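Local coordinates for DNA polymerase beta (Leishmania infantum, PDB 4P4M), which adds nucleotides to a DNA primer along a template as a family X polymerase and probably serves in base excision repair, at residues L220-E234 with Q239-P251. Residues are numbered along the deposited sequence; the frame is centred on the assembly and turned at random.
Sequences LGHFVEFLESLKYLE and QGPLKYMGMGRLP. With nucleotides of chain C.
With chi1 at 169°, Tyr244 directs its ring toward helix 220-229, where CG2 of Val224 sits over one face, 3.7 Å from Tyr244 CD1. Leu233, pointing head-on at the tyrosine, brings CD1 to 3.6 Å from Tyr244 CZ, on the same side of the ring as Val224. Tyr232 also has CG trans to its backbone N (chi1 174°), which lays the ring against the backbone at Gly248; CA of this glycine makes a CH-pi contact over the ring face, 4.2 Å from the centroid. The Tyr232 hydroxyl is hydrogen-bonded to ND1 of His163. Just before Tyr232 the chain leaves the helix through a Schellman motif at Lys231 and enters an antiparallel ladder in the polymerase palm: Arg249 N donates to Tyr232 O, Glu234 N to Met247 O (2.9 Å), and Leu233 faces Gly248 as a non-hydrogen-bonded pair. At the edge of this ladder Arg249 grips Glu234 side-on in a salt bridge, NE to OE1 at 2.8 Å and NH2 to OE2 at 3.0 Å. Both oxygens are met on their syn side, yet the carboxylate and guanidinium planes stand 39° apart; Tyr147 takes a second bond to OE2. Toward the DNA, Leu220 CD2 packs 3.6 Å from Lys243 N. Leu242 N and Lys243 N both donate to OP1 of DT5 of chain C, while Gln239 N reaches OP1 of DG6 of chain C at 2.9 Å.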
ATOM      1  N   LEU A 220     -14.106   3.343  -1.829  1.00 16.59           N
ATOM      2  CA  LEU A 220     -12.775   3.441  -2.442  1.00 18.14           C
ATOM      3  C   LEU A 220     -12.915   3.681  -3.948  1.00 16.30           C
ATOM      4  O   LEU A 220     -12.215   4.515  -4.541  1.00 18.03           O
ATOM      5  CB  LEU A 220     -11.936   2.188  -2.160  1.00 17.61           C
ATOM      6  CG  LEU A 220     -10.513   2.226  -2.760  1.00 20.31           C
ATOM      7  CD1 LEU A 220      -9.749   3.466  -2.262  1.00 16.85           C
ATOM      8  CD2 LEU A 220      -9.747   0.944  -2.433  1.00 19.85           C
ATOM      9  N   GLY A 221     -13.834   2.946  -4.563  1.00 18.27           N
ATOM     10  CA  GLY A 221     -14.085   3.065  -5.987  1.00 18.91           C
ATOM     11  C   GLY A 221     -14.617   4.437  -6.372  1.00 26.30           C
ATOM     12  O   GLY A 221     -14.265   4.962  -7.425  1.00 21.52           O
ATOM     13  N   HIS A 222     -15.465   5.019  -5.525  1.00 21.35           N
ATOM     14  CA  HIS A 222     -15.961   6.374  -5.760  1.00 26.53           C
ATOM     15  C   HIS A 222     -14.837   7.413  -5.708  1.00 18.85           C
ATOM     16  O   HIS A 222     -14.801   8.347  -6.524  1.00 20.82           O
ATOM     17  CB  HIS A 222     -17.055   6.745  -4.742  1.00 26.54           C
ATOM     18  CG  HIS A 222     -18.294   5.909  -4.853  1.00 40.40           C
ATOM     19  ND1 HIS A 222     -18.762   5.427  -6.056  1.00 56.50           N
ATOM     20  CD2 HIS A 222     -19.161   5.475  -3.907  1.00 45.34           C
ATOM     21  CE1 HIS A 222     -19.867   4.728  -5.847  1.00 55.96           C
ATOM     22  NE2 HIS A 222     -20.130   4.743  -4.555  1.00 45.75           N
ATOM     23  N   PHE A 223     -13.935   7.263  -4.736  1.00 17.21           N
ATOM     24  CA  PHE A 223     -12.792   8.172  -4.593  1.00 17.39           C
ATOM     25  C   PHE A 223     -11.853   8.047  -5.804  1.00 21.24           C
ATOM     26  O   PHE A 223     -11.386   9.048  -6.364  1.00 17.15           O
ATOM     27  CB  PHE A 223     -12.055   7.868  -3.273  1.00 17.05           C
ATOM     28  CG  PHE A 223     -10.912   8.810  -2.956  1.00 19.09           C
ATOM     29  CD1 PHE A 223     -11.085  10.189  -3.003  1.00 20.86           C
ATOM     30  CD2 PHE A 223      -9.674   8.307  -2.564  1.00 16.82           C
ATOM     31  CE1 PHE A 223     -10.033  11.051  -2.687  1.00 19.75           C
ATOM     32  CE2 PHE A 223      -8.629   9.160  -2.243  1.00 17.66           C
ATOM     33  CZ  PHE A 223      -8.811  10.533  -2.298  1.00 18.06           C
ATOM     34  N   VAL A 224     -11.594   6.812  -6.215  1.00 16.40           N
ATOM     35  CA  VAL A 224     -10.761   6.554  -7.395  1.00 17.52           C
ATOM     36  C   VAL A 224     -11.358   7.171  -8.668  1.00 17.79           C
ATOM     37  O   VAL A 224     -10.649   7.831  -9.434  1.00 17.33           O
ATOM     38  CB  VAL A 224     -10.499   5.033  -7.575  1.00 18.97           C
ATOM     39  CG1 VAL A 224      -9.895   4.741  -8.956  1.00 17.70           C
ATOM     40  CG2 VAL A 224      -9.565   4.539  -6.458  1.00 20.07           C
ATOM     41  N   GLU A 225     -12.660   6.982  -8.883  1.00 17.61           N
ATOM     42  CA  GLU A 225     -13.322   7.569 -10.064  1.00 20.49           C
ATOM     43  C   GLU A 225     -13.189   9.093 -10.089  1.00 23.64           C
ATOM     44  O   GLU A 225     -12.979   9.696 -11.152  1.00 19.85           O
ATOM     45  CB  GLU A 225     -14.809   7.197 -10.100  1.00 24.24           C
ATOM     46  CG  GLU A 225     -15.074   5.732 -10.388  1.00 40.95           C
ATOM     47  CD  GLU A 225     -16.542   5.362 -10.222  1.00 66.90           C
ATOM     48  OE1 GLU A 225     -17.286   6.120  -9.557  1.00 61.38           O
ATOM     49  OE2 GLU A 225     -16.950   4.309 -10.753  1.00 80.77           O
ATOM     50  N   PHE A 226     -13.317   9.715  -8.918  1.00 20.51           N
ATOM     51  CA  PHE A 226     -13.187  11.171  -8.809  1.00 21.75           C
ATOM     52  C   PHE A 226     -11.775  11.622  -9.227  1.00 20.30           C
ATOM     53  O   PHE A 226     -11.624  12.555 -10.028  1.00 19.07           O
ATOM     54  CB  PHE A 226     -13.527  11.632  -7.380  1.00 19.85           C
ATOM     55  CG  PHE A 226     -13.630  13.134  -7.224  1.00 18.57           C
ATOM     56  CD1 PHE A 226     -14.707  13.828  -7.766  1.00 21.02           C
ATOM     57  CD2 PHE A 226     -12.668  13.845  -6.517  1.00 18.95           C
ATOM     58  CE1 PHE A 226     -14.801  15.205  -7.634  1.00 25.52           C
ATOM     59  CE2 PHE A 226     -12.762  15.218  -6.369  1.00 21.03           C
ATOM     60  CZ  PHE A 226     -13.832  15.897  -6.927  1.00 23.62           C
ATOM     61  N   LEU A 227     -10.750  10.953  -8.694  1.00 18.56           N
ATOM     62  CA  LEU A 227      -9.357  11.263  -9.044  1.00 16.45           C
ATOM     63  C   LEU A 227      -9.062  11.009 -10.526  1.00 18.71           C
ATOM     64  O   LEU A 227      -8.242  11.697 -11.129  1.00 19.28           O
ATOM     65  CB  LEU A 227      -8.384  10.463  -8.171  1.00 17.49           C
ATOM     66  CG  LEU A 227      -8.433  10.755  -6.663  1.00 19.40           C
ATOM     67  CD1 LEU A 227      -7.571   9.752  -5.900  1.00 17.04           C
ATOM     68  CD2 LEU A 227      -7.974  12.190  -6.364  1.00 18.63           C
ATOM     69  N   GLU A 228      -9.721  10.016 -11.107  1.00 17.02           N
ATOM     70  CA  GLU A 228      -9.571   9.765 -12.545  1.00 18.20           C
ATOM     71  C   GLU A 228     -10.195  10.888 -13.393  1.00 25.27           C
ATOM     72  O   GLU A 228      -9.627  11.289 -14.415  1.00 21.62           O
ATOM     73  CB  GLU A 228     -10.145   8.384 -12.907  1.00 22.08           C
ATOM     74  CG  GLU A 228      -9.260   7.235 -12.396  1.00 19.78           C
ATOM     75  CD  GLU A 228      -9.920   5.870 -12.477  1.00 29.84           C
ATOM     76  OE1 GLU A 228     -11.159   5.802 -12.637  1.00 27.35           O
ATOM     77  OE2 GLU A 228      -9.193   4.861 -12.359  1.00 26.69           O
ATOM     78  N   SER A 229     -11.347  11.404 -12.962  1.00 21.61           N
ATOM     79  CA  SER A 229     -12.013  12.487 -13.705  1.00 20.40           C
ATOM     80  C   SER A 229     -11.182  13.772 -13.691  1.00 23.37           C
ATOM     81  O   SER A 229     -11.269  14.592 -14.612  1.00 25.76           O
ATOM     82  CB  SER A 229     -13.435  12.752 -13.174  1.00 23.48           C
ATOM     83  OG  SER A 229     -13.421  13.364 -11.891  1.00 24.75           O
ATOM     84  N   LEU A 230     -10.361  13.929 -12.657  1.00 19.48           N
ATOM     85  CA  LEU A 230      -9.464  15.082 -12.536  1.00 22.21           C
ATOM     86  C   LEU A 230      -8.141  14.884 -13.284  1.00 25.16           C
ATOM     87  O   LEU A 230      -7.309  15.790 -13.332  1.00 22.71           O
ATOM     88  CB  LEU A 230      -9.166  15.361 -11.059  1.00 19.53           C
ATOM     89  CG  LEU A 230     -10.333  15.942 -10.261  1.00 20.64           C
ATOM     90  CD1 LEU A 230     -10.068  15.827  -8.760  1.00 22.79           C
ATOM     91  CD2 LEU A 230     -10.579  17.382 -10.673  1.00 24.92           C
ATOM     92  N   LYS A 231      -7.957  13.700 -13.861  1.00 23.92           N
ATOM     93  CA  LYS A 231      -6.724  13.334 -14.562  1.00 21.28           C
ATOM     94  C   LYS A 231      -5.500  13.238 -13.637  1.00 23.20           C
ATOM     95  O   LYS A 231      -4.352  13.325 -14.098  1.00 23.80           O
ATOM     96  CB  LYS A 231      -6.434  14.282 -15.734  1.00 19.93           C
ATOM     97  CG  LYS A 231      -7.605  14.473 -16.695  1.00 29.72           C
ATOM     98  CD  LYS A 231      -8.099  13.153 -17.240  1.00 43.05           C
ATOM     99  CE  LYS A 231      -9.333  13.354 -18.115  1.00 69.57           C
ATOM    100  NZ  LYS A 231      -9.857  12.067 -18.662  1.00 73.55           N
ATOM    101  N   TYR A 232      -5.745  13.063 -12.341  1.00 19.12           N
ATOM    102  CA  TYR A 232      -4.657  12.757 -11.402  1.00 18.36           C
ATOM    103  C   TYR A 232      -4.278  11.281 -11.544  1.00 19.09           C
ATOM    104  O   TYR A 232      -3.142  10.966 -11.903  1.00 20.75           O
ATOM    105  CB  TYR A 232      -5.068  13.084  -9.958  1.00 19.27           C
ATOM    106  CG  TYR A 232      -4.050  12.664  -8.902  1.00 17.60           C
ATOM    107  CD1 TYR A 232      -2.913  13.432  -8.653  1.00 17.61           C
ATOM    108  CD2 TYR A 232      -4.242  11.514  -8.144  1.00 17.74           C
ATOM    109  CE1 TYR A 232      -1.967  13.052  -7.663  1.00 19.75           C
ATOM    110  CE2 TYR A 232      -3.306  11.117  -7.166  1.00 20.17           C
ATOM    111  CZ  TYR A 232      -2.181  11.890  -6.930  1.00 19.71           C
ATOM    112  OH  TYR A 232      -1.285  11.492  -5.955  1.00 18.83           O
ATOM    113  N   LEU A 233      -5.227  10.374 -11.288  1.00 20.43           N
ATOM    114  CA  LEU A 233      -4.997   8.947 -11.547  1.00 18.43           C
ATOM    115  C   LEU A 233      -5.118   8.683 -13.050  1.00 25.45           C
ATOM    116  O   LEU A 233      -6.150   8.987 -13.654  1.00 21.04           O
ATOM    117  CB  LEU A 233      -5.978   8.053 -10.761  1.00 17.96           C
ATOM    118  CG  LEU A 233      -5.812   8.051  -9.228  1.00 16.01           C
ATOM    119  CD1 LEU A 233      -6.796   7.062  -8.565  1.00 19.32           C
ATOM    120  CD2 LEU A 233      -4.360   7.733  -8.820  1.00 17.34           C
ATOM    121  N   GLU A 234      -4.068   8.132 -13.660  1.00 18.37           N
ATOM    122  CA  GLU A 234      -4.063   7.960 -15.110  1.00 20.64           C
ATOM    123  C   GLU A 234      -3.859   6.525 -15.592  1.00 23.65           C
ATOM    124  O   GLU A 234      -4.000   6.243 -16.786  1.00 22.30           O
ATOM    125  CB  GLU A 234      -3.080   8.937 -15.788  1.00 27.97           C
ATOM    126  CG  GLU A 234      -1.632   8.815 -15.361  1.00 25.09           C
ATOM    127  CD  GLU A 234      -0.701   9.728 -16.174  1.00 26.12           C
ATOM    128  OE1 GLU A 234      -0.768  10.967 -16.028  1.00 26.36           O
ATOM    129  OE2 GLU A 234       0.096   9.199 -16.968  1.00 22.92           O
ATOM    130  N   GLN A 239      -6.971  -3.172  -8.497  1.00 21.40           N
ATOM    131  CA  GLN A 239      -7.995  -2.496  -7.697  1.00 23.31           C
ATOM    132  C   GLN A 239      -9.059  -3.457  -7.181  1.00 17.87           C
ATOM    133  O   GLN A 239      -9.626  -4.236  -7.946  1.00 19.67           O
ATOM    134  CB  GLN A 239      -8.660  -1.369  -8.507  1.00 19.57           C
ATOM    135  CG  GLN A 239      -9.802  -0.644  -7.756  1.00 22.56           C
ATOM    136  CD  GLN A 239     -10.387   0.515  -8.563  1.00 29.08           C
ATOM    137  OE1 GLN A 239      -9.921   0.814  -9.663  1.00 25.65           O
ATOM    138  NE2 GLN A 239     -11.404   1.180  -8.008  1.00 21.89           N
ATOM    139  N   GLY A 240      -9.321  -3.391  -5.879  1.00 18.73           N
ATOM    140  CA  GLY A 240     -10.417  -4.114  -5.249  1.00 20.27           C
ATOM    141  C   GLY A 240     -11.073  -3.187  -4.233  1.00 20.01           C
ATOM    142  O   GLY A 240     -10.795  -1.988  -4.218  1.00 21.68           O
ATOM    143  N   PRO A 241     -11.945  -3.732  -3.374  1.00 19.30           N
ATOM    144  CA  PRO A 241     -12.665  -2.854  -2.436  1.00 19.28           C
ATOM    145  C   PRO A 241     -11.821  -2.334  -1.263  1.00 18.11           C
ATOM    146  O   PRO A 241     -12.271  -1.404  -0.584  1.00 19.39           O
ATOM    147  CB  PRO A 241     -13.806  -3.745  -1.918  1.00 27.99           C
ATOM    148  CG  PRO A 241     -13.378  -5.138  -2.162  1.00 29.40           C
ATOM    149  CD  PRO A 241     -12.407  -5.130  -3.323  1.00 21.81           C
ATOM    150  N   LEU A 242     -10.646  -2.919  -1.026  1.00 15.10           N
ATOM    151  CA  LEU A 242      -9.783  -2.509   0.086  1.00 16.81           C
ATOM    152  C   LEU A 242      -8.492  -1.799  -0.339  1.00 18.24           C
ATOM    153  O   LEU A 242      -7.935  -0.993   0.426  1.00 16.45           O
ATOM    154  CB  LEU A 242      -9.374  -3.739   0.905  1.00 19.22           C
ATOM    155  CG  LEU A 242     -10.478  -4.462   1.672  1.00 22.68           C
ATOM    156  CD1 LEU A 242     -10.005  -5.857   2.075  1.00 18.25           C
ATOM    157  CD2 LEU A 242     -10.891  -3.637   2.893  1.00 19.87           C
ATOM    158  N   LYS A 243      -8.005  -2.127  -1.538  1.00 19.07           N
ATOM    159  CA  LYS A 243      -6.679  -1.696  -1.972  1.00 16.16           C
ATOM    160  C   LYS A 243      -6.664  -1.252  -3.439  1.00 15.77           C
ATOM    161  O   LYS A 243      -7.152  -1.962  -4.329  1.00 18.03           O
ATOM    162  CB  LYS A 243      -5.673  -2.832  -1.739  1.00 16.96           C
ATOM    163  CG  LYS A 243      -4.252  -2.623  -2.301  1.00 17.75           C
ATOM    164  CD  LYS A 243      -3.441  -3.873  -1.925  1.00 25.50           C
ATOM    165  CE  LYS A 243      -2.163  -4.053  -2.693  1.00 35.22           C
ATOM    166  NZ  LYS A 243      -1.647  -5.457  -2.501  1.00 29.26           N
ATOM    167  N   TYR A 244      -6.100  -0.070  -3.681  1.00 15.47           N
ATOM    168  CA  TYR A 244      -5.929   0.452  -5.034  1.00 16.57           C
ATOM    169  C   TYR A 244      -4.428   0.675  -5.293  1.00 17.00           C
ATOM    170  O   TYR A 244      -3.726   1.199  -4.428  1.00 16.80           O
ATOM    171  CB  TYR A 244      -6.680   1.789  -5.216  1.00 14.88           C
ATOM    172  CG  TYR A 244      -6.301   2.466  -6.524  1.00 21.61           C
ATOM    173  CD1 TYR A 244      -6.965   2.156  -7.712  1.00 23.57           C
ATOM    174  CD2 TYR A 244      -5.257   3.379  -6.577  1.00 21.24           C
ATOM    175  CE1 TYR A 244      -6.599   2.753  -8.910  1.00 22.37           C
ATOM    176  CE2 TYR A 244      -4.881   3.980  -7.776  1.00 20.03           C
ATOM    177  CZ  TYR A 244      -5.560   3.659  -8.936  1.00 23.93           C
ATOM    178  OH  TYR A 244      -5.186   4.254 -10.128  1.00 26.90           O
ATOM    179  N   MET A 245      -3.946   0.268  -6.466  1.00 16.14           N
ATOM    180  CA  MET A 245      -2.572   0.556  -6.891  1.00 15.35           C
ATOM    181  C   MET A 245      -2.604   1.102  -8.319  1.00 19.68           C
ATOM    182  O   MET A 245      -3.098   0.425  -9.225  1.00 18.76           O
ATOM    183  CB  MET A 245      -1.716  -0.722  -6.876  1.00 16.97           C
ATOM    184  CG  MET A 245      -1.518  -1.353  -5.500  1.00 26.97           C
ATOM    185  SD  MET A 245      -0.907  -3.062  -5.602  1.00 37.54           S
ATOM    186  CE  MET A 245       0.466  -2.897  -6.742  1.00 44.06           C
ATOM    187  N   GLY A 246      -2.070   2.308  -8.520  1.00 19.78           N
ATOM    188  CA  GLY A 246      -2.040   2.930  -9.836  1.00 21.50           C
ATOM    189  C   GLY A 246      -0.968   4.004  -9.987  1.00 20.80           C
ATOM    190  O   GLY A 246      -0.043   4.092  -9.173  1.00 20.14           O
ATOM    191  N   MET A 247      -1.087   4.810 -11.038  1.00 17.80           N
ATOM    192  CA  MET A 247      -0.145   5.893 -11.305  1.00 16.13           C
ATOM    193  C   MET A 247      -0.895   7.214 -11.169  1.00 18.30           C
ATOM    194  O   MET A 247      -1.932   7.416 -11.813  1.00 19.70           O
ATOM    195  CB  MET A 247       0.431   5.791 -12.727  1.00 17.39           C
ATOM    196  CG  MET A 247       1.174   4.488 -13.043  1.00 20.35           C
ATOM    197  SD  MET A 247       2.625   4.185 -12.001  1.00 19.93           S
ATOM    198  CE  MET A 247       3.607   5.647 -12.380  1.00 17.41           C
ATOM    199  N   GLY A 248      -0.380   8.092 -10.314  1.00 18.95           N
ATOM    200  CA  GLY A 248      -0.955   9.409 -10.103  1.00 15.26           C
ATOM    201  C   GLY A 248       0.033  10.523 -10.437  1.00 19.67           C
ATOM    202  O   GLY A 248       1.211  10.452 -10.090  1.00 19.03           O
ATOM    203  N   ARG A 249      -0.448  11.556 -11.112  1.00 16.58           N
ATOM    204  CA  ARG A 249       0.418  12.659 -11.553  1.00 18.13           C
ATOM    205  C   ARG A 249      -0.206  13.994 -11.162  1.00 23.23           C
ATOM    206  O   ARG A 249      -1.342  14.275 -11.550  1.00 20.27           O
ATOM    207  CB  ARG A 249       0.584  12.605 -13.075  1.00 21.41           C
ATOM    208  CG  ARG A 249       1.600  13.606 -13.650  1.00 22.85           C
ATOM    209  CD  ARG A 249       1.468  13.761 -15.174  1.00 21.04           C
ATOM    210  NE  ARG A 249       1.552  12.507 -15.932  1.00 21.81           N
ATOM    211  CZ  ARG A 249       2.650  12.033 -16.524  1.00 24.80           C
ATOM    212  NH1 ARG A 249       3.814  12.677 -16.433  1.00 20.40           N
ATOM    213  NH2 ARG A 249       2.588  10.891 -17.203  1.00 20.18           N
ATOM    214  N   LEU A 250       0.515  14.812 -10.394  1.00 20.83           N
ATOM    215  CA  LEU A 250       0.022  16.147 -10.048  1.00 19.60           C
ATOM    216  C   LEU A 250      -0.183  16.979 -11.326  1.00 21.73           C
ATOM    217  O   LEU A 250       0.583  16.863 -12.280  1.00 20.69           O
ATOM    218  CB  LEU A 250       1.003  16.870  -9.109  1.00 23.69           C
ATOM    219  CG  LEU A 250       1.208  16.311  -7.690  1.00 26.88           C
ATOM    220  CD1 LEU A 250       2.530  16.791  -7.111  1.00 21.66           C
ATOM    221  CD2 LEU A 250       0.040  16.674  -6.746  1.00 23.23           C
ATOM    222  N   PRO A 251      -1.236  17.812 -11.357  1.00 25.66           N
ATOM    223  CA  PRO A 251      -1.445  18.662 -12.534  1.00 27.84           C
ATOM    224  C   PRO A 251      -0.326  19.697 -12.672  1.00 28.59           C
ATOM    225  O   PRO A 251       0.324  20.036 -11.670  1.00 29.25           O
ATOM    226  CB  PRO A 251      -2.793  19.349 -12.245  1.00 27.01           C
ATOM    227  CG  PRO A 251      -2.936  19.305 -10.781  1.00 33.18           C
ATOM    228  CD  PRO A 251      -2.270  18.022 -10.329  1.00 26.81           C
TER
ATOM    229  P    DT C   5      -8.440  -6.111  -2.296  1.00 19.79           P
ATOM    230  OP1  DT C   5      -8.967  -4.742  -2.490  1.00 19.99           O
ATOM    231  OP2  DT C   5      -9.336  -7.212  -1.832  1.00 20.78           O
ATOM    232  O5'  DT C   5      -7.781  -6.589  -3.683  1.00 19.86           O
ATOM    233  C5'  DT C   5      -6.919  -5.676  -4.398  1.00 18.55           C
ATOM    234  C4'  DT C   5      -6.337  -6.342  -5.652  1.00 22.17           C
ATOM    235  O4'  DT C   5      -5.453  -7.420  -5.228  1.00 22.75           O
ATOM    236  C3'  DT C   5      -7.301  -6.937  -6.692  1.00 24.02           C
ATOM    237  O3'  DT C   5      -6.845  -6.407  -7.948  1.00 22.00           O
ATOM    238  C2'  DT C   5      -7.119  -8.450  -6.529  1.00 23.32           C
ATOM    239  C1'  DT C   5      -5.660  -8.530  -6.095  1.00 26.31           C
ATOM    240  N1   DT C   5      -5.214  -9.727  -5.300  1.00 23.48           N
ATOM    241  C2   DT C   5      -4.033 -10.335  -5.672  1.00 29.51           C
ATOM    242  O2   DT C   5      -3.377  -9.977  -6.631  1.00 25.21           O
ATOM    243  N3   DT C   5      -3.649 -11.398  -4.901  1.00 26.56           N
ATOM    244  C4   DT C   5      -4.324 -11.892  -3.803  1.00 26.14           C
ATOM    245  O4   DT C   5      -3.893 -12.852  -3.172  1.00 28.00           O
ATOM    246  C5   DT C   5      -5.550 -11.211  -3.450  1.00 28.09           C
ATOM    247  C7   DT C   5      -6.346 -11.689  -2.270  1.00 26.66           C
ATOM    248  C6   DT C   5      -5.942 -10.165  -4.203  1.00 25.22           C
ATOM    249  P    DG C   6      -7.604  -6.718  -9.329  1.00 24.57           P
ATOM    250  OP1  DG C   6      -7.437  -5.540 -10.192  1.00 24.55           O
ATOM    251  OP2  DG C   6      -8.954  -7.249  -9.028  1.00 28.17           O
ATOM    252  O5'  DG C   6      -6.779  -7.944  -9.940  1.00 26.21           O
ATOM    253  C5'  DG C   6      -5.418  -7.739 -10.333  1.00 30.52           C
ATOM    254  C4'  DG C   6      -4.891  -8.970 -11.052  1.00 34.54           C
ATOM    255  O4'  DG C   6      -4.572  -9.997 -10.077  1.00 40.49           O
ATOM    256  C3'  DG C   6      -5.879  -9.616 -12.014  1.00 37.03           C
ATOM    257  O3'  DG C   6      -5.166 -10.102 -13.143  1.00 50.03           O
ATOM    258  C2'  DG C   6      -6.479 -10.754 -11.193  1.00 39.41           C
ATOM    259  C1'  DG C   6      -5.258 -11.193 -10.397  1.00 39.06           C
ATOM    260  N9   DG C   6      -5.553 -11.872  -9.140  1.00 35.04           N
ATOM    261  C8   DG C   6      -6.594 -11.623  -8.280  1.00 29.33           C
ATOM    262  N7   DG C   6      -6.590 -12.395  -7.228  1.00 35.23           N
ATOM    263  C5   DG C   6      -5.467 -13.191  -7.396  1.00 30.67           C
ATOM    264  C6   DG C   6      -4.952 -14.219  -6.575  1.00 35.58           C
ATOM    265  O6   DG C   6      -5.405 -14.625  -5.492  1.00 34.59           O
ATOM    266  N1   DG C   6      -3.795 -14.784  -7.120  1.00 35.80           N
ATOM    267  C2   DG C   6      -3.220 -14.402  -8.307  1.00 37.85           C
ATOM    268  N2   DG C   6      -2.106 -15.057  -8.680  1.00 40.91           N
ATOM    269  N3   DG C   6      -3.699 -13.441  -9.084  1.00 38.92           N
ATOM    270  C4   DG C   6      -4.821 -12.886  -8.567  1.00 36.24           C
ATOM    271  P    DC C   4      -6.420  -8.901   3.525  1.00 22.35           P
ATOM    272  OP1  DC C   4      -7.547  -8.122   4.089  1.00 21.14           O
ATOM    273  OP2  DC C   4      -6.532 -10.372   3.378  1.00 21.51           O
ATOM    274  O5'  DC C   4      -6.070  -8.314   2.080  1.00 20.19           O
ATOM    275  C5'  DC C   4      -5.743  -6.930   1.916  1.00 15.51           C
ATOM    276  C4'  DC C   4      -5.703  -6.561   0.444  1.00 19.59           C
ATOM    277  O4'  DC C   4      -4.474  -7.097  -0.127  1.00 20.45           O
ATOM    278  C3'  DC C   4      -6.858  -7.082  -0.407  1.00 18.22           C
ATOM    279  O3'  DC C   4      -7.188  -6.012  -1.298  1.00 19.41           O
ATOM    280  C2'  DC C   4      -6.264  -8.317  -1.098  1.00 21.97           C
ATOM    281  C1'  DC C   4      -4.765  -7.987  -1.180  1.00 21.78           C
ATOM    282  N1   DC C   4      -3.844  -9.170  -1.005  1.00 23.66           N
ATOM    283  C2   DC C   4      -2.776  -9.314  -1.893  1.00 27.06           C
ATOM    284  O2   DC C   4      -2.639  -8.469  -2.787  1.00 24.58           O
ATOM    285  N3   DC C   4      -1.930 -10.372  -1.760  1.00 24.24           N
ATOM    286  C4   DC C   4      -2.123 -11.254  -0.777  1.00 27.06           C
ATOM    287  N4   DC C   4      -1.253 -12.275  -0.691  1.00 25.92           N
ATOM    288  C5   DC C   4      -3.213 -11.131   0.145  1.00 23.75           C
ATOM    289  C6   DC C   4      -4.042 -10.080   0.004  1.00 24.54           C
TER
HETATM  290  O   HOH W   1     -14.527   0.066  -1.095  1.00 17.72           O
HETATM  291  O   HOH W   2     -13.185   3.131  -9.466  1.00 26.47           O
HETATM  292  O   HOH W   3      -9.656   2.284 -11.963  1.00 34.53           O
HETATM  293  O   HOH W   4      -6.269   4.785 -12.302  1.00 39.76           O
HETATM  294  O   HOH W   5      -2.501  15.532 -13.714  1.00 26.54           O